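Local coordinates for protein exopolygalacturonate lyase (Vibrio vulnificus, PDB 5A29) that probably cleaves pectic polygalacturonate by beta-elimination, releasing products from the chain end, and carries a bound manganese ion, at residues F90-T95 with E521-L526; I113-M118 with Y166-H171; F135-L138 with L143-P146; P160-L165 with E174-A179. One frame throughout, in Å; residues are numbered along the deposited sequence.

Contact 1: F90-T95 with E521-L526; sequences FLRALT and EPLALL
The guanidinium of Arg92 is carried away from helix 521-532 and hydrogen-bonds the carbonyl of Tyr159 through NH2, while CB of the Pro522 ring touches Ala93 CB at 3.9 Å. The helices 88-101 and 521-532 pack with their short segments nearly parallel, crossing at 28° with axes 8.8 Å apart, in a chain rich in helices, consistent with the alpha/alpha barrel known for polysaccharide lyase family 2. The small Ala93 lies at the closest backbone approach, Ala93 CA to Leu523 CA being 5.1 Å, consistent with this spacing. Leu523 reaches across with CG anti to its backbone N (chi1 -174°), which brings CD1 to 4.0 Å from the carbonyl oxygen Arg92 O. Its CD2 lies 4.2 Å from Arg92 CD, and the two side chains cross at a slant, so the aliphatic part of the arginine serves as packing surface. Helix 27-46 joins the cluster through Tyr39, which touches Pro522, and Val43, which touches Phe90. One turn after Pro522, Leu526 extends toward helix 88-101, where it also packs on Ala96, Met97 and Val100, and its CD1 settles 3.5 Å from Ala93 O.

Contact 2: I113-M118 with Y166-H171; sequences ITRYFM and YHVDPH
Thr114 opens the contact by setting its methyl against Val168. CG2 lies 3.9 Å from Val168 CG1 and equally close to Val168 CB, while OG1 turns back along its own helix to bond Ala110 O. Arg115 follows with its aliphatic base, CB standing 3.8 Å from Val168 CG1. Its side chain leaves CB nearly extended and then bends at chi3 (-54°), which returns the guanidinium over the end of helix 162-168. There NH1 comes within 3.4 Å of Val168 O, approached obliquely. A water donates to Val168 O at 2.7 Å and sits beside the same guanidinium, although its spacing from NH1 is too short to be relied on.

Val168 ends helix 162-168, and Asp169 precedes the next helix as its N-cap: the aspartate is the first residue to leave helical geometry, and its OD1 accepts from Ala172 N in helix 170-184. Helix 105-120 thus packs across a kink between two consecutive helices, an Asp-Pro pair marking the new start.

Met118, one turn beyond Thr114, lies over this junction, with SD 4.0 Å from Asp169 CB and CE near Asp169 O. The methionine side chain also touches Phe128, Ala172 and Thr173. A second water donates both to Met118 O, at 3.1 Å, and to Asp169 OD2, at 2.8 Å.

Contact 3: F135-L138 with L143-P146; sequences FVNL and LEGP
Asn137 ND2 donates to Glu144 OE2 at 2.9 Å along an almost straight line (169°). The oxygen lies in the plane of the amide, yet ND2 approaches it from above the carboxylate plane. The other oxygen of Glu144, OE1, forms a salt bridge with Arg77, so the buried carboxylate is gripped from two residues and would probably be stabilised as an anion. Asn137 uses its amide oxygen, OD1, to accept from the backbone N of Asp139 and of Thr140, an Asx turn that starts the connection to the second strand.

Phe135 and Glu144 form the hydrogen-bonded antiparallel pair: Glu144 N reaches Phe135 O at 2.7 Å, and Phe135 N reaches Glu144 O at a longer 3.2 Å. On the same face of the sheet, Glu144 CB lies over one face of the Phe135 ring in a CH-pi contact, 3.6 Å from the ring centroid and 17° off its normal. Chi1 of 67° places the phenylalanine CG between its backbone N and carbonyl carbon, folding the ring over its neighbour. Pro146 CD adds a contact 3.9 Å from Phe135 CE2, and Trp71 touches both residues. On the other face, Val136 CG2 meets Leu143 CD2 at 4.2 Å.

Together the segments make a beta hairpin at the edge of a four-stranded antiparallel sheet, with the Pro146 side chain about 5 Å from that of the manganese ligand His133.

Contact 4: P160-L165 with E174-A179; sequences PYYPFL and ERYIKA
The backbones stay well apart here, Tyr162 CA and Ile177 CA being 9.2 Å from each other, and Tyr161 stands at the N-cap of helix 162-168 as the centre of an inverse gamma turn. Side chains therefore bridge the gap, chiefly the ring of Tyr162 in the first turn of that helix. Ile177 CD1 lies 4.2 Å above one ring face, offset toward the rim, and the isoleucine CG1 comes within 4.0 Å of Tyr162 CE1. Pro160 CB sits over the opposite face, also off centre, so the phenol is sandwiched between aliphatic groups from both segments. At the ring's edge stands Tyr176: its CE2 is 3.9 Å from Tyr162 CE1 and 3.8 Å from Tyr162 OH. The two tyrosine side chains cross at about a right angle and touch edge to edge, without either ring covering the other's face. Chi1 of 176° holds the Tyr176 CG anti to its backbone N, sending the ring out from helix 170-184 to the edge of Tyr162. The hydroxyl of Tyr176 hydrogen-bonds NE2 of His153, next in sequence to the manganese ligand Glu154, and its ring meets Trp130 edge-to-face.

Helix 234-250 lies against this cluster through Ala243 on Tyr162 and Leu247 on Ile177, while Phe164 and Leu165, further along helix 162-168, pack against helix 105-120.

How the contacts relate
Contacts 2 and 4 share helices 162-168 and 170-184, their centres 9 Å apart: contact 2 lies at the break between them, and contact 4 joins the start of the first to the body of the second. Contact 1 meets both: Leu91 CD2 lies 3.6 Å from Thr114 OG1 in contact 2, and Thr95 OG1 is probably hydrogen-bonded to Tyr161 OH in contact 4 (2.7 Å). Contact 3 touches none of the others, though its nearest atoms come within about 4 Å of contact 2. Contacts 3 and 4 approach the metal site of His133, Glu154 and His196: the Pro146 side chain is about 9 Å from the manganese, that of Tyr176 about 9 Å from that of Glu154.

Contact 1: F90-T95 with E521-L526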
loop_
_atom_site.group_PDB
_atom_site.type_symbol
_atom_site.label_atom_id
_atom_site.label_comp_id
_atom_site.label_asym_id
_atom_site.label_seq_id
_atom_site.Cartn_x
_atom_site.Cartn_y
_atom_site.Cartn_z
ATOM N N PHE A 90 4.884 -5.791 11.068
ATOM C CA PHE A 90 5.525 -6.321 12.286
ATOM C C PHE A 90 6.154 -7.693 12.085
ATOM O O PHE A 90 7.260 -7.936 12.584
ATOM C CB PHE A 90 4.534 -6.305 13.472
ATOM C CG PHE A 90 5.192 -6.623 14.801
ATOM C CD1 PHE A 90 6.031 -5.660 15.403
ATOM C CD2 PHE A 90 5.077 -7.893 15.379
ATOM C CE1 PHE A 90 6.684 -5.962 16.614
ATOM C CE2 PHE A 90 5.697 -8.188 16.579
ATOM C CZ PHE A 90 6.526 -7.225 17.185
ATOM N N LEU A 91 5.485 -8.597 11.322
ATOM C CA LEU A 91 6.128 -9.829 10.874
ATOM C C LEU A 91 7.435 -9.563 10.144
ATOM O O LEU A 91 8.480 -10.220 10.415
ATOM C CB LEU A 91 5.202 -10.674 10.007
ATOM C CG LEU A 91 3.880 -11.098 10.615
ATOM C CD1 LEU A 91 3.102 -11.887 9.529
ATOM C CD2 LEU A 91 4.088 -11.987 11.863
ATOM N N ARG A 92 7.426 -8.600 9.228
ATOM C CA ARG A 92 8.625 -8.261 8.520
ATOM C C ARG A 92 9.707 -7.721 9.469
ATOM O O ARG A 92 10.850 -7.963 9.223
ATOM C CB ARG A 92 8.348 -7.245 7.410
ATOM C CG ARG A 92 7.528 -7.811 6.223
ATOM C CD ARG A 92 7.272 -6.689 5.188
ATOM N NE ARG A 92 6.522 -7.270 4.026
ATOM C CZ ARG A 92 5.173 -7.151 3.890
ATOM N NH1 ARG A 92 4.466 -6.454 4.742
ATOM N NH2 ARG A 92 4.525 -7.681 2.845
ATOM N N ALA A 93 9.338 -6.926 10.488
ATOM C CA ALA A 93 10.366 -6.451 11.445
ATOM C C ALA A 93 10.945 -7.604 12.234
ATOM O O ALA A 93 12.158 -7.628 12.422
ATOM C CB ALA A 93 9.715 -5.474 12.432
ATOM N N LEU A 94 10.107 -8.577 12.637
ATOM C CA LEU A 94 10.613 -9.777 13.397
ATOM C C LEU A 94 11.593 -10.554 12.564
ATOM O O LEU A 94 12.692 -10.954 13.026
ATOM C CB LEU A 94 9.480 -10.678 13.854
ATOM C CG LEU A 94 8.571 -10.168 14.967
ATOM C CD1 LEU A 94 7.430 -11.153 15.221
ATOM C CD2 LEU A 94 9.353 -9.911 16.283
ATOM N N THR A 95 11.229 -10.846 11.314
ATOM C CA THR A 95 12.167 -11.614 10.496
ATOM C C THR A 95 13.397 -10.785 10.202
ATOM O O THR A 95 14.531 -11.323 10.196
ATOM C CB THR A 95 11.510 -12.142 9.144
ATOM O OG1 THR A 95 11.104 -11.028 8.312
ATOM C CG2 THR A 95 10.389 -13.097 9.370
ATOM N N GLU A 521 8.898 2.256 10.642
ATOM C CA GLU A 521 10.225 2.719 11.127
ATOM C C GLU A 521 11.134 1.510 11.469
ATOM O O GLU A 521 12.307 1.547 11.095
ATOM C CB GLU A 521 10.084 3.594 12.405
ATOM C CG GLU A 521 9.576 5.002 12.105
ATOM C CD GLU A 521 8.014 5.109 12.033
ATOM O OE1 GLU A 521 7.293 4.091 12.074
ATOM O OE2 GLU A 521 7.517 6.245 11.838
ATOM N N PRO A 522 10.609 0.473 12.157
ATOM C CA PRO A 522 11.459 -0.672 12.496
ATOM C C PRO A 522 12.025 -1.343 11.273
ATOM O O PRO A 522 13.239 -1.678 11.245
ATOM C CB PRO A 522 10.488 -1.669 13.156
ATOM C CG PRO A 522 9.399 -0.788 13.719
ATOM C CD PRO A 522 9.257 0.332 12.730
ATOM N N LEU A 523 11.163 -1.692 10.319
ATOM C CA LEU A 523 11.751 -2.218 9.047
ATOM C C LEU A 523 12.773 -1.291 8.426
ATOM O O LEU A 523 13.827 -1.749 7.948
ATOM C CB LEU A 523 10.637 -2.631 8.062
ATOM C CG LEU A 523 11.150 -3.330 6.757
ATOM C CD1 LEU A 523 11.797 -4.683 7.097
ATOM C CD2 LEU A 523 9.934 -3.546 5.776
ATOM N N ALA A 524 12.495 0.024 8.332
ATOM C CA ALA A 524 13.475 0.897 7.702
ATOM C C ALA A 524 14.795 0.873 8.526
ATOM O O ALA A 524 15.908 0.843 7.941
ATOM C CB ALA A 524 12.974 2.325 7.653
ATOM N N LEU A 525 14.664 0.997 9.871
ATOM C CA LEU A 525 15.895 0.954 10.727
ATOM C C LEU A 525 16.687 -0.333 10.577
ATOM O O LEU A 525 17.944 -0.321 10.553
ATOM C CB LEU A 525 15.531 1.215 12.240
ATOM C CG LEU A 525 15.053 2.645 12.408
ATOM C CD1 LEU A 525 14.350 2.731 13.798
ATOM C CD2 LEU A 525 16.128 3.724 12.338
ATOM N N LEU A 526 15.978 -1.460 10.528
ATOM C CA LEU A 526 16.684 -2.739 10.392
ATOM C C LEU A 526 17.238 -2.951 9.011
ATOM O O LEU A 526 18.276 -3.658 8.818
ATOM C CB LEU A 526 15.767 -3.873 10.769
ATOM C CG LEU A 526 15.336 -3.785 12.224
ATOM C CD1 LEU A 526 14.396 -4.955 12.480
ATOM C CD2 LEU A 526 16.554 -3.855 13.193
#

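Contact 2: I113-M118 with Y166-H171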
loop_
_atom_site.group_PDB
_atom_site.type_symbol
_atom_site.label_atom_id
_atom_site.label_comp_id
_atom_site.label_asym_id
_atom_site.label_seq_id
_atom_site.Cartn_x
_atom_site.Cartn_y
_atom_site.Cartn_z
ATOM N N ILE A 113 3.201 -16.947 16.065
ATOM C CA ILE A 113 1.999 -16.116 15.890
ATOM C C ILE A 113 1.236 -16.565 14.612
ATOM O O ILE A 113 -0.012 -16.677 14.583
ATOM C CB ILE A 113 2.413 -14.644 15.684
ATOM C CG1 ILE A 113 3.002 -14.094 17.022
ATOM C CG2 ILE A 113 1.180 -13.838 15.224
ATOM C CD1 ILE A 113 3.847 -12.829 16.895
ATOM N N THR A 114 1.991 -16.673 13.535
ATOM C CA THR A 114 1.408 -16.915 12.214
ATOM C C THR A 114 0.746 -18.301 12.193
ATOM O O THR A 114 -0.397 -18.456 11.707
ATOM C CB THR A 114 2.465 -16.747 11.135
ATOM O OG1 THR A 114 2.901 -15.353 11.169
ATOM C CG2 THR A 114 1.892 -17.021 9.751
ATOM N N ARG A 115 1.440 -19.287 12.749
ATOM C CA ARG A 115 0.935 -20.662 12.716
ATOM C C ARG A 115 -0.361 -20.728 13.531
ATOM O O ARG A 115 -1.321 -21.423 13.147
ATOM C CB ARG A 115 1.990 -21.616 13.270
ATOM C CG ARG A 115 1.656 -23.060 12.920
ATOM C CD ARG A 115 2.464 -24.116 13.628
ATOM N NE ARG A 115 3.908 -23.987 13.524
ATOM C CZ ARG A 115 4.618 -24.152 12.415
ATOM N NH1 ARG A 115 4.016 -24.328 11.253
ATOM N NH2 ARG A 115 5.934 -24.066 12.467
ATOM N N TYR A 116 -0.447 -19.991 14.637
ATOM C CA TYR A 116 -1.676 -20.043 15.454
ATOM C C TYR A 116 -2.872 -19.357 14.719
ATOM O O TYR A 116 -4.020 -19.790 14.821
ATOM C CB TYR A 116 -1.446 -19.337 16.787
ATOM C CG TYR A 116 -2.636 -19.312 17.713
ATOM C CD1 TYR A 116 -2.935 -20.429 18.531
ATOM C CD2 TYR A 116 -3.474 -18.219 17.759
ATOM C CE1 TYR A 116 -4.046 -20.397 19.391
ATOM C CE2 TYR A 116 -4.575 -18.168 18.611
ATOM C CZ TYR A 116 -4.868 -19.280 19.417
ATOM O OH TYR A 116 -5.978 -19.243 20.241
ATOM N N PHE A 117 -2.601 -18.191 14.120
ATOM C CA PHE A 117 -3.589 -17.512 13.305
ATOM C C PHE A 117 -4.118 -18.462 12.203
ATOM O O PHE A 117 -5.331 -18.600 12.049
ATOM C CB PHE A 117 -3.018 -16.244 12.607
ATOM C CG PHE A 117 -4.091 -15.495 11.845
ATOM C CD1 PHE A 117 -5.019 -14.704 12.530
ATOM C CD2 PHE A 117 -4.312 -15.790 10.518
ATOM C CE1 PHE A 117 -6.098 -14.071 11.869
ATOM C CE2 PHE A 117 -5.392 -15.179 9.847
ATOM C CZ PHE A 117 -6.261 -14.315 10.524
ATOM N N MET A 118 -3.209 -19.083 11.461
ATOM C CA MET A 118 -3.589 -19.903 10.324
ATOM C C MET A 118 -4.243 -21.223 10.771
ATOM O O MET A 118 -5.138 -21.727 10.092
ATOM C CB MET A 118 -2.393 -20.150 9.401
ATOM C CG MET A 118 -1.961 -18.854 8.684
ATOM S SD MET A 118 -0.654 -18.932 7.456
ATOM C CE MET A 118 -1.638 -19.315 6.035
ATOM N N TYR A 166 3.822 -18.451 3.331
ATOM C CA TYR A 166 4.012 -19.702 2.576
ATOM C C TYR A 166 4.998 -20.612 3.358
ATOM O O TYR A 166 4.832 -21.829 3.452
ATOM C CB TYR A 166 4.582 -19.402 1.177
ATOM C CG TYR A 166 4.529 -20.636 0.301
ATOM C CD1 TYR A 166 3.344 -21.004 -0.331
ATOM C CD2 TYR A 166 5.649 -21.448 0.143
ATOM C CE1 TYR A 166 3.284 -22.164 -1.103
ATOM C CE2 TYR A 166 5.595 -22.621 -0.600
ATOM C CZ TYR A 166 4.394 -22.980 -1.193
ATOM O OH TYR A 166 4.340 -24.129 -1.968
ATOM N N HIS A 167 6.076 -20.023 3.826
ATOM C CA HIS A 167 6.993 -20.684 4.734
ATOM C C HIS A 167 6.316 -21.308 5.948
ATOM O O HIS A 167 6.662 -22.415 6.301
ATOM C CB HIS A 167 8.130 -19.713 5.146
ATOM C CG HIS A 167 8.981 -20.207 6.278
ATOM N ND1 HIS A 167 10.079 -21.023 6.081
ATOM C CD2 HIS A 167 8.952 -19.932 7.608
ATOM C CE1 HIS A 167 10.672 -21.255 7.246
ATOM N NE2 HIS A 167 10.004 -20.608 8.190
ATOM N N VAL A 168 5.363 -20.637 6.586
ATOM C CA VAL A 168 4.725 -21.167 7.783
ATOM C C VAL A 168 3.698 -22.252 7.407
ATOM O O VAL A 168 3.693 -23.314 8.021
ATOM C CB VAL A 168 4.097 -20.072 8.646
ATOM C CG1 VAL A 168 3.285 -20.651 9.802
ATOM C CG2 VAL A 168 5.165 -19.111 9.178
ATOM N N ASP A 169 2.883 -22.021 6.362
ATOM C CA ASP A 169 1.846 -22.978 6.000
ATOM C C ASP A 169 1.519 -22.911 4.502
ATOM O O ASP A 169 0.637 -22.131 4.107
ATOM C CB ASP A 169 0.611 -22.658 6.834
ATOM C CG ASP A 169 -0.494 -23.690 6.679
ATOM O OD1 ASP A 169 -0.486 -24.460 5.673
ATOM O OD2 ASP A 169 -1.409 -23.652 7.537
ATOM N N PRO A 170 2.279 -23.640 3.667
ATOM C CA PRO A 170 2.168 -23.466 2.210
ATOM C C PRO A 170 0.770 -23.832 1.674
ATOM O O PRO A 170 0.277 -23.198 0.763
ATOM C CB PRO A 170 3.228 -24.406 1.648
ATOM C CG PRO A 170 3.661 -25.295 2.808
ATOM C CD PRO A 170 3.391 -24.536 4.052
ATOM N N HIS A 171 0.090 -24.759 2.330
ATOM C CA HIS A 171 -1.180 -25.240 1.821
ATOM C C HIS A 171 -2.244 -24.172 2.078
ATOM O O HIS A 171 -3.062 -23.854 1.209
ATOM C CB HIS A 171 -1.517 -26.599 2.529
ATOM C CG HIS A 171 -2.777 -27.249 2.068
ATOM N ND1 HIS A 171 -3.986 -27.081 2.719
ATOM C CD2 HIS A 171 -3.018 -28.095 1.035
ATOM C CE1 HIS A 171 -4.922 -27.784 2.097
ATOM N NE2 HIS A 171 -4.365 -28.395 1.064
HETATM O O HOH W 1 5.780 -23.955 9.642
HETATM O O HOH W 2 -4.122 -23.971 8.217
#

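Contact 3: F135-L138 with L143-P146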
loop_
_atom_site.group_PDB
_atom_site.type_symbol
_atom_site.label_atom_id
_atom_site.label_comp_id
_atom_site.label_asym_id
_atom_site.label_seq_id
_atom_site.Cartn_x
_atom_site.Cartn_y
_atom_site.Cartn_z
ATOM N N PHE A 135 -12.222 -8.773 11.947
ATOM C CA PHE A 135 -11.036 -9.011 12.775
ATOM C C PHE A 135 -11.376 -9.974 13.925
ATOM O O PHE A 135 -12.535 -10.346 14.104
ATOM C CB PHE A 135 -10.441 -7.668 13.288
ATOM C CG PHE A 135 -11.318 -6.907 14.270
ATOM C CD1 PHE A 135 -11.269 -7.186 15.655
ATOM C CD2 PHE A 135 -12.152 -5.889 13.836
ATOM C CE1 PHE A 135 -12.033 -6.464 16.583
ATOM C CE2 PHE A 135 -12.946 -5.168 14.755
ATOM C CZ PHE A 135 -12.894 -5.455 16.126
ATOM N N VAL A 136 -10.371 -10.338 14.714
ATOM C CA VAL A 136 -10.555 -11.282 15.844
ATOM C C VAL A 136 -10.556 -10.500 17.183
ATOM O O VAL A 136 -9.729 -9.604 17.378
ATOM C CB VAL A 136 -9.468 -12.339 15.826
ATOM C CG1 VAL A 136 -9.699 -13.371 16.969
ATOM C CG2 VAL A 136 -9.512 -13.107 14.500
ATOM N N ASN A 137 -11.554 -10.744 18.048
ATOM C CA ASN A 137 -11.569 -10.195 19.415
ATOM C C ASN A 137 -10.366 -10.781 20.185
ATOM O O ASN A 137 -10.272 -12.008 20.379
ATOM C CB ASN A 137 -12.903 -10.545 20.145
ATOM C CG ASN A 137 -13.086 -9.752 21.442
ATOM O OD1 ASN A 137 -12.191 -9.724 22.297
ATOM N ND2 ASN A 137 -14.199 -9.044 21.557
ATOM N N LEU A 138 -9.398 -9.928 20.590
ATOM C CA LEU A 138 -8.144 -10.478 21.191
ATOM C C LEU A 138 -8.412 -11.215 22.562
ATOM O O LEU A 138 -7.722 -12.196 22.935
ATOM C CB LEU A 138 -7.126 -9.317 21.435
ATOM C CG LEU A 138 -5.715 -9.745 21.890
ATOM C CD1 LEU A 138 -4.872 -10.395 20.807
ATOM C CD2 LEU A 138 -4.949 -8.524 22.419
ATOM N N LEU A 143 -15.024 -13.826 16.318
ATOM C CA LEU A 143 -14.938 -12.908 15.167
ATOM C C LEU A 143 -15.682 -11.636 15.406
ATOM O O LEU A 143 -16.751 -11.652 16.053
ATOM C CB LEU A 143 -15.477 -13.564 13.895
ATOM C CG LEU A 143 -14.799 -14.897 13.670
ATOM C CD1 LEU A 143 -15.373 -15.482 12.389
ATOM C CD2 LEU A 143 -13.262 -14.804 13.637
ATOM N N GLU A 144 -15.141 -10.528 14.892
ATOM C CA GLU A 144 -15.817 -9.256 15.002
ATOM C C GLU A 144 -16.097 -8.691 13.627
ATOM O O GLU A 144 -15.291 -8.879 12.719
ATOM C CB GLU A 144 -14.951 -8.246 15.808
ATOM C CG GLU A 144 -14.699 -8.709 17.265
ATOM C CD GLU A 144 -15.938 -8.530 18.147
ATOM O OE1 GLU A 144 -16.842 -7.706 17.801
ATOM O OE2 GLU A 144 -15.961 -9.165 19.221
ATOM N N GLY A 145 -17.204 -7.956 13.507
ATOM C CA GLY A 145 -17.630 -7.311 12.249
ATOM C C GLY A 145 -17.893 -5.863 12.598
ATOM O O GLY A 145 -18.973 -5.532 13.086
ATOM N N PRO A 146 -16.900 -4.979 12.395
ATOM C CA PRO A 146 -17.020 -3.561 12.786
ATOM C C PRO A 146 -18.161 -2.855 12.063
ATOM O O PRO A 146 -18.686 -1.817 12.538
ATOM C CB PRO A 146 -15.676 -2.945 12.331
ATOM C CG PRO A 146 -15.090 -3.957 11.373
ATOM C CD PRO A 146 -15.576 -5.307 11.831
#

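Contact 4: P160-L165 with E174-A179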
loop_
_atom_site.group_PDB
_atom_site.type_symbol
_atom_site.label_atom_id
_atom_site.label_comp_id
_atom_site.label_asym_id
_atom_site.label_seq_id
_atom_site.Cartn_x
_atom_site.Cartn_y
_atom_site.Cartn_z
ATOM N N PRO A 160 0.122 -8.502 1.612
ATOM C CA PRO A 160 0.563 -9.423 2.690
ATOM C C PRO A 160 1.936 -10.010 2.472
ATOM O O PRO A 160 2.459 -10.077 1.338
ATOM C CB PRO A 160 -0.493 -10.557 2.653
ATOM C CG PRO A 160 -1.690 -9.967 1.906
ATOM C CD PRO A 160 -1.118 -8.983 0.932
ATOM N N TYR A 161 2.494 -10.547 3.554
ATOM C CA TYR A 161 3.866 -11.035 3.510
ATOM C C TYR A 161 3.835 -12.492 3.011
ATOM O O TYR A 161 4.264 -13.430 3.699
ATOM C CB TYR A 161 4.438 -10.905 4.949
ATOM C CG TYR A 161 5.949 -11.150 5.156
ATOM C CD1 TYR A 161 6.856 -11.218 4.114
ATOM C CD2 TYR A 161 6.427 -11.269 6.481
ATOM C CE1 TYR A 161 8.209 -11.411 4.357
ATOM C CE2 TYR A 161 7.761 -11.478 6.734
ATOM C CZ TYR A 161 8.619 -11.564 5.711
ATOM O OH TYR A 161 9.937 -11.800 6.011
ATOM N N TYR A 162 3.401 -12.679 1.757
ATOM C CA TYR A 162 3.227 -14.053 1.241
ATOM C C TYR A 162 4.369 -15.043 1.395
ATOM O O TYR A 162 4.085 -16.173 1.729
ATOM C CB TYR A 162 2.746 -14.055 -0.255
ATOM C CG TYR A 162 1.353 -13.429 -0.448
ATOM C CD1 TYR A 162 0.214 -13.967 0.132
ATOM C CD2 TYR A 162 1.193 -12.269 -1.221
ATOM C CE1 TYR A 162 -1.056 -13.402 -0.038
ATOM C CE2 TYR A 162 -0.073 -11.726 -1.407
ATOM C CZ TYR A 162 -1.187 -12.279 -0.864
ATOM O OH TYR A 162 -2.398 -11.616 -1.051
ATOM N N PRO A 163 5.606 -14.671 1.058
ATOM C CA PRO A 163 6.672 -15.647 1.143
ATOM C C PRO A 163 6.830 -16.186 2.565
ATOM O O PRO A 163 7.167 -17.371 2.747
ATOM C CB PRO A 163 7.915 -14.840 0.786
ATOM C CG PRO A 163 7.390 -13.740 -0.153
ATOM C CD PRO A 163 6.106 -13.381 0.524
ATOM N N PHE A 164 6.532 -15.374 3.579
ATOM C CA PHE A 164 6.732 -15.874 4.948
ATOM C C PHE A 164 5.501 -16.701 5.296
ATOM O O PHE A 164 5.566 -17.769 5.947
ATOM C CB PHE A 164 6.866 -14.674 5.938
ATOM C CG PHE A 164 6.930 -15.121 7.358
ATOM C CD1 PHE A 164 8.147 -15.660 7.862
ATOM C CD2 PHE A 164 5.825 -15.012 8.176
ATOM C CE1 PHE A 164 8.220 -16.146 9.168
ATOM C CE2 PHE A 164 5.886 -15.460 9.499
ATOM C CZ PHE A 164 7.086 -16.058 9.984
ATOM N N LEU A 165 4.333 -16.239 4.880
ATOM C CA LEU A 165 3.111 -17.004 5.184
ATOM C C LEU A 165 3.251 -18.422 4.528
ATOM O O LEU A 165 2.842 -19.446 5.129
ATOM C CB LEU A 165 1.828 -16.322 4.627
ATOM C CG LEU A 165 1.523 -14.904 5.155
ATOM C CD1 LEU A 165 0.355 -14.260 4.409
ATOM C CD2 LEU A 165 1.306 -14.848 6.675
ATOM N N GLU A 174 -1.407 -21.153 -0.388
ATOM C CA GLU A 174 -2.007 -21.492 -1.721
ATOM C C GLU A 174 -3.525 -21.356 -1.732
ATOM O O GLU A 174 -4.095 -20.695 -2.620
ATOM C CB GLU A 174 -1.649 -22.913 -2.167
ATOM C CG GLU A 174 -2.243 -23.313 -3.520
ATOM C CD GLU A 174 -2.139 -24.797 -3.790
ATOM O OE1 GLU A 174 -1.231 -25.405 -3.204
ATOM O OE2 GLU A 174 -2.962 -25.351 -4.556
ATOM N N ARG A 175 -4.226 -21.992 -0.779
ATOM C CA ARG A 175 -5.680 -21.851 -0.740
ATOM C C ARG A 175 -6.153 -20.401 -0.572
ATOM O O ARG A 175 -7.169 -19.977 -1.158
ATOM C CB ARG A 175 -6.354 -22.715 0.336
ATOM C CG ARG A 175 -6.185 -24.231 0.095
ATOM C CD ARG A 175 -6.694 -25.023 1.305
ATOM N NE ARG A 175 -7.934 -24.465 1.903
ATOM C CZ ARG A 175 -9.175 -24.709 1.494
ATOM N NH1 ARG A 175 -9.398 -25.524 0.464
ATOM N NH2 ARG A 175 -10.196 -24.156 2.136
ATOM N N TYR A 176 -5.448 -19.639 0.251
ATOM C CA TYR A 176 -5.808 -18.233 0.419
ATOM C C TYR A 176 -5.784 -17.451 -0.925
ATOM O O TYR A 176 -6.757 -16.769 -1.233
ATOM C CB TYR A 176 -4.905 -17.514 1.467
ATOM C CG TYR A 176 -5.274 -16.057 1.496
ATOM C CD1 TYR A 176 -6.457 -15.661 2.076
ATOM C CD2 TYR A 176 -4.480 -15.113 0.844
ATOM C CE1 TYR A 176 -6.868 -14.361 2.039
ATOM C CE2 TYR A 176 -4.881 -13.779 0.770
ATOM C CZ TYR A 176 -6.068 -13.430 1.356
ATOM O OH TYR A 176 -6.462 -12.140 1.355
ATOM N N ILE A 177 -4.665 -17.493 -1.641
ATOM C CA ILE A 177 -4.543 -16.762 -2.907
ATOM C C ILE A 177 -5.652 -17.181 -3.906
ATOM O O ILE A 177 -6.263 -16.340 -4.580
ATOM C CB ILE A 177 -3.134 -16.962 -3.500
ATOM C CG1 ILE A 177 -2.098 -16.257 -2.589
ATOM C CG2 ILE A 177 -3.005 -16.474 -4.946
ATOM C CD1 ILE A 177 -0.664 -16.642 -2.962
ATOM N N LYS A 178 -5.901 -18.496 -4.008
ATOM C CA LYS A 178 -6.991 -19.011 -4.895
ATOM C C LYS A 178 -8.363 -18.554 -4.418
ATOM O O LYS A 178 -9.190 -18.144 -5.222
ATOM C CB LYS A 178 -6.889 -20.564 -4.975
ATOM C CG LYS A 178 -5.662 -21.012 -5.765
ATOM C CD LYS A 178 -5.643 -22.578 -5.819
ATOM C CE LYS A 178 -4.479 -23.056 -6.667
ATOM N NZ LYS A 178 -4.426 -24.547 -6.714
ATOM N N ALA A 179 -8.562 -18.481 -3.103
ATOM C CA ALA A 179 -9.836 -18.040 -2.537
ATOM C C ALA A 179 -10.002 -16.550 -2.716
ATOM O O ALA A 179 -11.111 -16.068 -2.942
ATOM C CB ALA A 179 -9.946 -18.393 -1.045
#